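PDB 3OG9: protein yahD a copper inducible hydrolase from Lactococcus lactis subsp. lactis, which is a copper-inducible protein of the alpha/beta hydrolase fold that probably acts as a hydrolase and binds D-malate in its pocket. Local coordinates for residues Arg51-Gln55 with Gly56-Tyr60; Ala201-Trp204 with Leu205-Lys209. All coordinates share one frame; numbering follows the deposited sequence. Where two conformers were deposited one is given.

Contact 1 of 2, residues Arg51-Gln55 with Gly56-Tyr60; sequences RINEQ and GVNRY. With MLT (D-malate), chain C.
I52 and R59 face each other across a hairpin-like loop that follows strand 45-48 of the alpha/beta hydrolase fold, and they join its two arms by a single antiparallel bridge, a hydrogen-bonded pair. I52 N donates to R59 O at 3.1 Å, and R59 N returns a bond to I52 O at 2.8 Å. At the tip the chain reverses through Q55 and G56, both with positive phi, and is closed by G56 N on N53 O at 2.7 Å.

A water lies on each side of the bridge, toward the open end and toward the turn. One molecule accepts from R51 N and donates to Y60 O; the other donates to the carbonyl oxygens of E54 and V57. I52 CB also lies 4.1 Å from R59 CB, and I52 CG1 reaches Y60 C.

While R51 pairs with E82, R59 reaches the ligand: its chain bends at chi3 (52°) and carries the guanidinium away from I52 to D-malate. F61 O accepts from NE, while the NH1 and NH2 end holds the ligand. A methionine here would probably leave the malate carboxylate without its positive mate and F61 O without this donor. T25, N111 and N114 also bond the ligand. The guanidinium meets the carboxylate at its edge, NH1 and NH2 each donating to the same oxygen, malate O1, at 2.8 Å.

Contact 2 of 2, residues Ala201-Trp204 with Leu205-Lys209; sequences AKKW and LTETK. Unlike the reference sequence in segment 201-204: K202 (reference Asn).
K203 and E207, one helical turn apart, are joined by a salt bridge on the last turns of helix 195-208, the C-terminal helix of the alpha/beta hydrolase fold, which packs on strands 129-133 and 151-156. The carbonyls of this turn illustrate how a helix end can satisfy its acceptors with side chains as well as with amides.

A201 O and K202 O take regular i to i+4 bonds, from L205 N at 2.8 Å and from T206 N at 3.2 Å. K203 O has two donors: E207 N, and the hydroxyl T206 OG1 at 2.7 Å, which lies in the carbonyl plane on a lone pair. The T206 hydroxyl reaches it because chi1 (79°) sets OG1 between the backbone N and the carbonyl carbon, leaving CG2 near K202 O. W204 O rests chiefly on T208 N, at 2.9 Å nearly in line with the C=O; E207 N adds a weak bond, and in one of the two conformers of T208 its OG1 also donates, at 3.1 Å from above the carbonyl plane.

Among the side chains, K203 bends at its last two torsions to bring NZ to 2.7 Å from E207 OE2, nearly along the C-O axis of that oxygen. K202 instead points its amine to M38 O. W204 is buried, its ring meeting F153 of strand 151-156 obliquely. In that same conformer T208 lies across one face of the indole, its methyl CG2 making a CH-pi contact 3.8 Å from the centroid of the five-membered ring.

How the contacts relate
Taken together, contact 1 and contact 2 lie in two different parts of one alpha/beta hydrolase chain. Their centres lie 32 Å apart on opposite sides of the chain's centre, and their nearest atoms are about 17 Å apart. Residues 51-60 belong to a loop that reaches the D-malate pocket, where R59 lies near, without touching, a possible Ser-His-Asp triad; S110 and H191 line the same pocket. Residues 201-208 form the end of helix 195-208, away from that site, with K209 as the last residue. The contacts occur in series along the sequence and do not touch: the first contributes to ligand binding, whereas the second is an intrahelical contact in the C-terminal helix, whose buried side, with A201 and W204, meets the central sheet.

Contact 1 of 2, residues Arg51-Gln55 with Gly56-Tyr60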
loop_
_atom_site.group_PDB
_atom_site.type_symbol
_atom_site.label_atom_id
_atom_site.label_comp_id
_atom_site.label_asym_id
_atom_site.label_seq_id
_atom_site.Cartn_x
_atom_site.Cartn_y
_atom_site.Cartn_z
ATOM N N ARG A 51 -0.739 -4.812 -13.074
ATOM C CA ARG A 51 -1.034 -5.348 -14.409
ATOM C C ARG A 51 -0.955 -4.294 -15.521
ATOM O O ARG A 51 -0.967 -4.652 -16.695
ATOM C CB ARG A 51 -2.432 -5.940 -14.417
ATOM C CG ARG A 51 -2.544 -7.232 -13.660
ATOM C CD ARG A 51 -3.738 -8.040 -14.184
ATOM N NE ARG A 51 -5.000 -7.308 -14.104
ATOM C CZ ARG A 51 -6.159 -7.830 -14.485
ATOM N NH1 ARG A 51 -6.184 -9.076 -14.935
ATOM N NH2 ARG A 51 -7.272 -7.127 -14.421
ATOM N N ILE A 52 -0.890 -3.015 -15.151
ATOM C CA ILE A 52 -0.804 -1.888 -16.099
ATOM C C ILE A 52 0.642 -1.592 -16.526
ATOM O O ILE A 52 1.525 -1.436 -15.681
ATOM C CB ILE A 52 -1.495 -0.624 -15.507
ATOM C CG1 ILE A 52 -2.950 -0.933 -15.066
ATOM C CG2 ILE A 52 -1.448 0.572 -16.466
ATOM C CD1 ILE A 52 -3.835 -1.585 -16.127
ATOM N N ASN A 53 0.855 -1.438 -17.836
ATOM C CA ASN A 53 2.201 -1.287 -18.389
ATOM C C ASN A 53 2.336 -0.237 -19.519
ATOM O O ASN A 53 3.265 -0.310 -20.330
ATOM C CB ASN A 53 2.677 -2.665 -18.860
ATOM C CG ASN A 53 4.162 -2.728 -19.126
ATOM O OD1 ASN A 53 4.981 -2.127 -18.415
ATOM N ND2 ASN A 53 4.525 -3.493 -20.152
ATOM N N GLU A 54 1.438 0.752 -19.543
ATOM C CA GLU A 54 1.401 1.754 -20.611
ATOM C C GLU A 54 2.772 2.387 -20.742
ATOM O O GLU A 54 3.323 2.925 -19.766
ATOM C CB GLU A 54 0.277 2.773 -20.382
ATOM C CG GLU A 54 -1.036 2.063 -20.059
ATOM C CD GLU A 54 -2.284 2.875 -20.301
ATOM O OE1 GLU A 54 -3.199 2.312 -20.930
ATOM O OE2 GLU A 54 -2.369 4.043 -19.859
ATOM N N GLN A 55 3.333 2.221 -21.950
ATOM C CA GLN A 55 4.693 2.639 -22.315
ATOM C C GLN A 55 5.787 2.016 -21.442
ATOM O O GLN A 55 6.790 2.673 -21.116
ATOM C CB GLN A 55 4.800 4.172 -22.366
ATOM C CG GLN A 55 3.764 4.817 -23.317
ATOM C CD GLN A 55 3.927 6.326 -23.469
ATOM O OE1 GLN A 55 4.121 7.058 -22.485
ATOM N NE2 GLN A 55 3.810 6.805 -24.716
ATOM N N GLY A 56 5.597 0.748 -21.075
ATOM C CA GLY A 56 6.581 0.020 -20.268
ATOM C C GLY A 56 6.779 0.504 -18.824
ATOM O O GLY A 56 7.740 0.103 -18.177
ATOM N N VAL A 57 5.886 1.360 -18.321
ATOM C CA VAL A 57 5.900 1.776 -16.894
ATOM C C VAL A 57 4.919 0.934 -16.060
ATOM O O VAL A 57 3.730 1.048 -16.245
ATOM C CB VAL A 57 5.531 3.269 -16.775
ATOM C CG1 VAL A 57 5.617 3.707 -15.369
ATOM C CG2 VAL A 57 6.476 4.137 -17.656
ATOM N N ASN A 58 5.403 0.082 -15.161
ATOM C CA ASN A 58 4.500 -0.759 -14.360
ATOM C C ASN A 58 3.666 0.099 -13.414
ATOM O O ASN A 58 4.214 0.994 -12.777
ATOM C CB ASN A 58 5.300 -1.791 -13.542
ATOM C CG ASN A 58 5.998 -2.812 -14.405
ATOM O OD1 ASN A 58 5.576 -3.085 -15.534
ATOM N ND2 ASN A 58 7.043 -3.427 -13.863
ATOM N N ARG A 59 2.368 -0.186 -13.318
ATOM C CA ARG A 59 1.436 0.536 -12.418
ATOM C C ARG A 59 0.292 -0.391 -12.032
ATOM O O ARG A 59 0.044 -1.392 -12.713
ATOM C CB ARG A 59 0.807 1.759 -13.118
ATOM C CG ARG A 59 1.671 3.008 -13.228
ATOM C CD ARG A 59 0.873 4.149 -13.885
ATOM N NE ARG A 59 -0.383 4.319 -13.174
ATOM C CZ ARG A 59 -0.536 5.066 -12.079
ATOM N NH1 ARG A 59 0.475 5.762 -11.587
ATOM N NH2 ARG A 59 -1.711 5.113 -11.472
ATOM N N TYR A 60 -0.435 -0.040 -10.971
ATOM C CA TYR A 60 -1.614 -0.822 -10.564
ATOM C C TYR A 60 -2.921 -0.427 -11.223
ATOM O O TYR A 60 -3.861 -1.219 -11.238
ATOM C CB TYR A 60 -1.779 -0.813 -9.048
ATOM C CG TYR A 60 -0.729 -1.651 -8.395
ATOM C CD1 TYR A 60 -0.870 -3.040 -8.308
ATOM C CD2 TYR A 60 0.469 -1.057 -7.931
ATOM C CE1 TYR A 60 0.139 -3.818 -7.740
ATOM C CE2 TYR A 60 1.473 -1.840 -7.353
ATOM C CZ TYR A 60 1.294 -3.195 -7.248
ATOM O OH TYR A 60 2.295 -3.964 -6.687
HETATM C C1 MLT C . -0.703 7.103 -8.240
HETATM O O1 MLT C . -0.906 6.882 -9.464
HETATM O O2 MLT C . -0.970 6.227 -7.381
HETATM C C2 MLT C . -0.156 8.440 -7.789
HETATM O O3 MLT C . 0.003 9.337 -8.874
HETATM C C3 MLT C . 1.156 8.283 -7.020
HETATM C C4 MLT C . 2.299 7.787 -7.874
HETATM O O4 MLT C . 3.435 8.246 -7.627
HETATM O O5 MLT C . 2.181 6.935 -8.793
HETATM O O HOH W 1 -3.088 -3.921 -11.641
HETATM O O HOH W 2 1.610 2.595 -17.260
#

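Contact 2 of 2, residues Ala201-Trp204 with Leu205-Lys209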
loop_
_atom_site.group_PDB
_atom_site.type_symbol
_atom_site.label_atom_id
_atom_site.label_comp_id
_atom_site.label_asym_id
_atom_site.label_seq_id
_atom_site.Cartn_x
_atom_site.Cartn_y
_atom_site.Cartn_z
ATOM N N ALA A 201 9.307 2.791 10.297
ATOM C CA ALA A 201 8.271 1.749 10.110
ATOM C C ALA A 201 8.658 0.444 10.814
ATOM O O ALA A 201 7.825 -0.194 11.494
ATOM C CB ALA A 201 8.045 1.511 8.621
ATOM N N LYS A 202 9.938 0.068 10.693
ATOM C CA LYS A 202 10.525 -1.054 11.448
ATOM C C LYS A 202 10.279 -0.912 12.960
ATOM O O LYS A 202 9.820 -1.839 13.651
ATOM C CB LYS A 202 12.043 -1.117 11.166
ATOM C CG LYS A 202 12.790 -2.300 11.829
ATOM C CD LYS A 202 14.286 -2.266 11.482
ATOM C CE LYS A 202 15.058 -3.413 12.184
ATOM N NZ LYS A 202 14.644 -4.785 11.711
ATOM N N LYS A 203 10.576 0.263 13.477
ATOM C CA LYS A 203 10.366 0.524 14.901
ATOM C C LYS A 203 8.886 0.463 15.267
ATOM O O LYS A 203 8.486 -0.159 16.266
ATOM C CB LYS A 203 10.979 1.867 15.273
ATOM C CG LYS A 203 10.805 2.285 16.741
ATOM C CD LYS A 203 11.725 3.495 16.998
ATOM C CE LYS A 203 11.159 4.463 18.007
ATOM N NZ LYS A 203 10.583 3.746 19.172
ATOM N N TRP A 204 8.062 1.106 14.458
ATOM C CA TRP A 204 6.612 1.085 14.665
ATOM C C TRP A 204 6.064 -0.342 14.669
ATOM O O TRP A 204 5.286 -0.704 15.561
ATOM C CB TRP A 204 5.925 1.888 13.578
ATOM C CG TRP A 204 4.419 1.860 13.618
ATOM C CD1 TRP A 204 3.609 2.630 14.398
ATOM C CD2 TRP A 204 3.554 1.052 12.810
ATOM N NE1 TRP A 204 2.285 2.363 14.123
ATOM C CE2 TRP A 204 2.218 1.397 13.153
ATOM C CE3 TRP A 204 3.768 0.074 11.832
ATOM C CZ2 TRP A 204 1.111 0.796 12.559
ATOM C CZ3 TRP A 204 2.633 -0.524 11.212
ATOM C CH2 TRP A 204 1.337 -0.136 11.567
ATOM N N LEU A 205 6.508 -1.171 13.722
ATOM C CA LEU A 205 6.048 -2.557 13.697
ATOM C C LEU A 205 6.401 -3.337 14.975
ATOM O O LEU A 205 5.553 -4.084 15.472
ATOM C CB LEU A 205 6.553 -3.307 12.453
ATOM C CG LEU A 205 5.832 -4.627 12.147
ATOM C CD1 LEU A 205 4.338 -4.455 11.878
ATOM C CD2 LEU A 205 6.458 -5.279 10.941
ATOM N N THR A 206 7.622 -3.165 15.505
ATOM C CA THR A 206 7.990 -3.755 16.827
ATOM C C THR A 206 7.065 -3.334 17.979
ATOM O O THR A 206 6.840 -4.097 18.924
ATOM C CB THR A 206 9.467 -3.474 17.258
ATOM O OG1 THR A 206 9.605 -2.138 17.775
ATOM C CG2 THR A 206 10.406 -3.688 16.099
ATOM N N GLU A 207 6.535 -2.120 17.896
ATOM C CA GLU A 207 5.613 -1.594 18.908
ATOM C C GLU A 207 4.209 -2.093 18.733
ATOM O O GLU A 207 3.494 -2.276 19.713
ATOM C CB GLU A 207 5.595 -0.066 18.878
ATOM C CG GLU A 207 6.924 0.518 19.255
ATOM C CD GLU A 207 7.045 1.984 18.920
ATOM O OE1 GLU A 207 6.017 2.614 18.608
ATOM O OE2 GLU A 207 8.177 2.508 18.966
ATOM N N THR A 208 3.771 -2.262 17.485
ATOM C CA THR A 208 2.368 -2.626 17.214
ATOM C C THR A 208 2.158 -4.108 16.916
ATOM O O THR A 208 1.051 -4.627 17.097
ATOM C CB THR A 208 1.766 -1.833 16.027
ATOM O OG1 THR A 208 2.567 -2.036 14.856
ATOM C CG2 THR A 208 1.665 -0.348 16.342
ATOM N N LYS A 209 3.213 -4.772 16.442
ATOM C CA LYS A 209 3.136 -6.153 15.923
ATOM C C LYS A 209 2.215 -7.029 16.766
ATOM O O LYS A 209 2.270 -6.981 18.006
ATOM C CB LYS A 209 4.553 -6.765 15.865
ATOM C CG LYS A 209 4.728 -7.976 14.927
ATOM C CD LYS A 209 6.039 -8.730 15.220
ATOM C CE LYS A 209 6.006 -10.171 14.652
ATOM N NZ LYS A 209 7.359 -10.803 14.456
#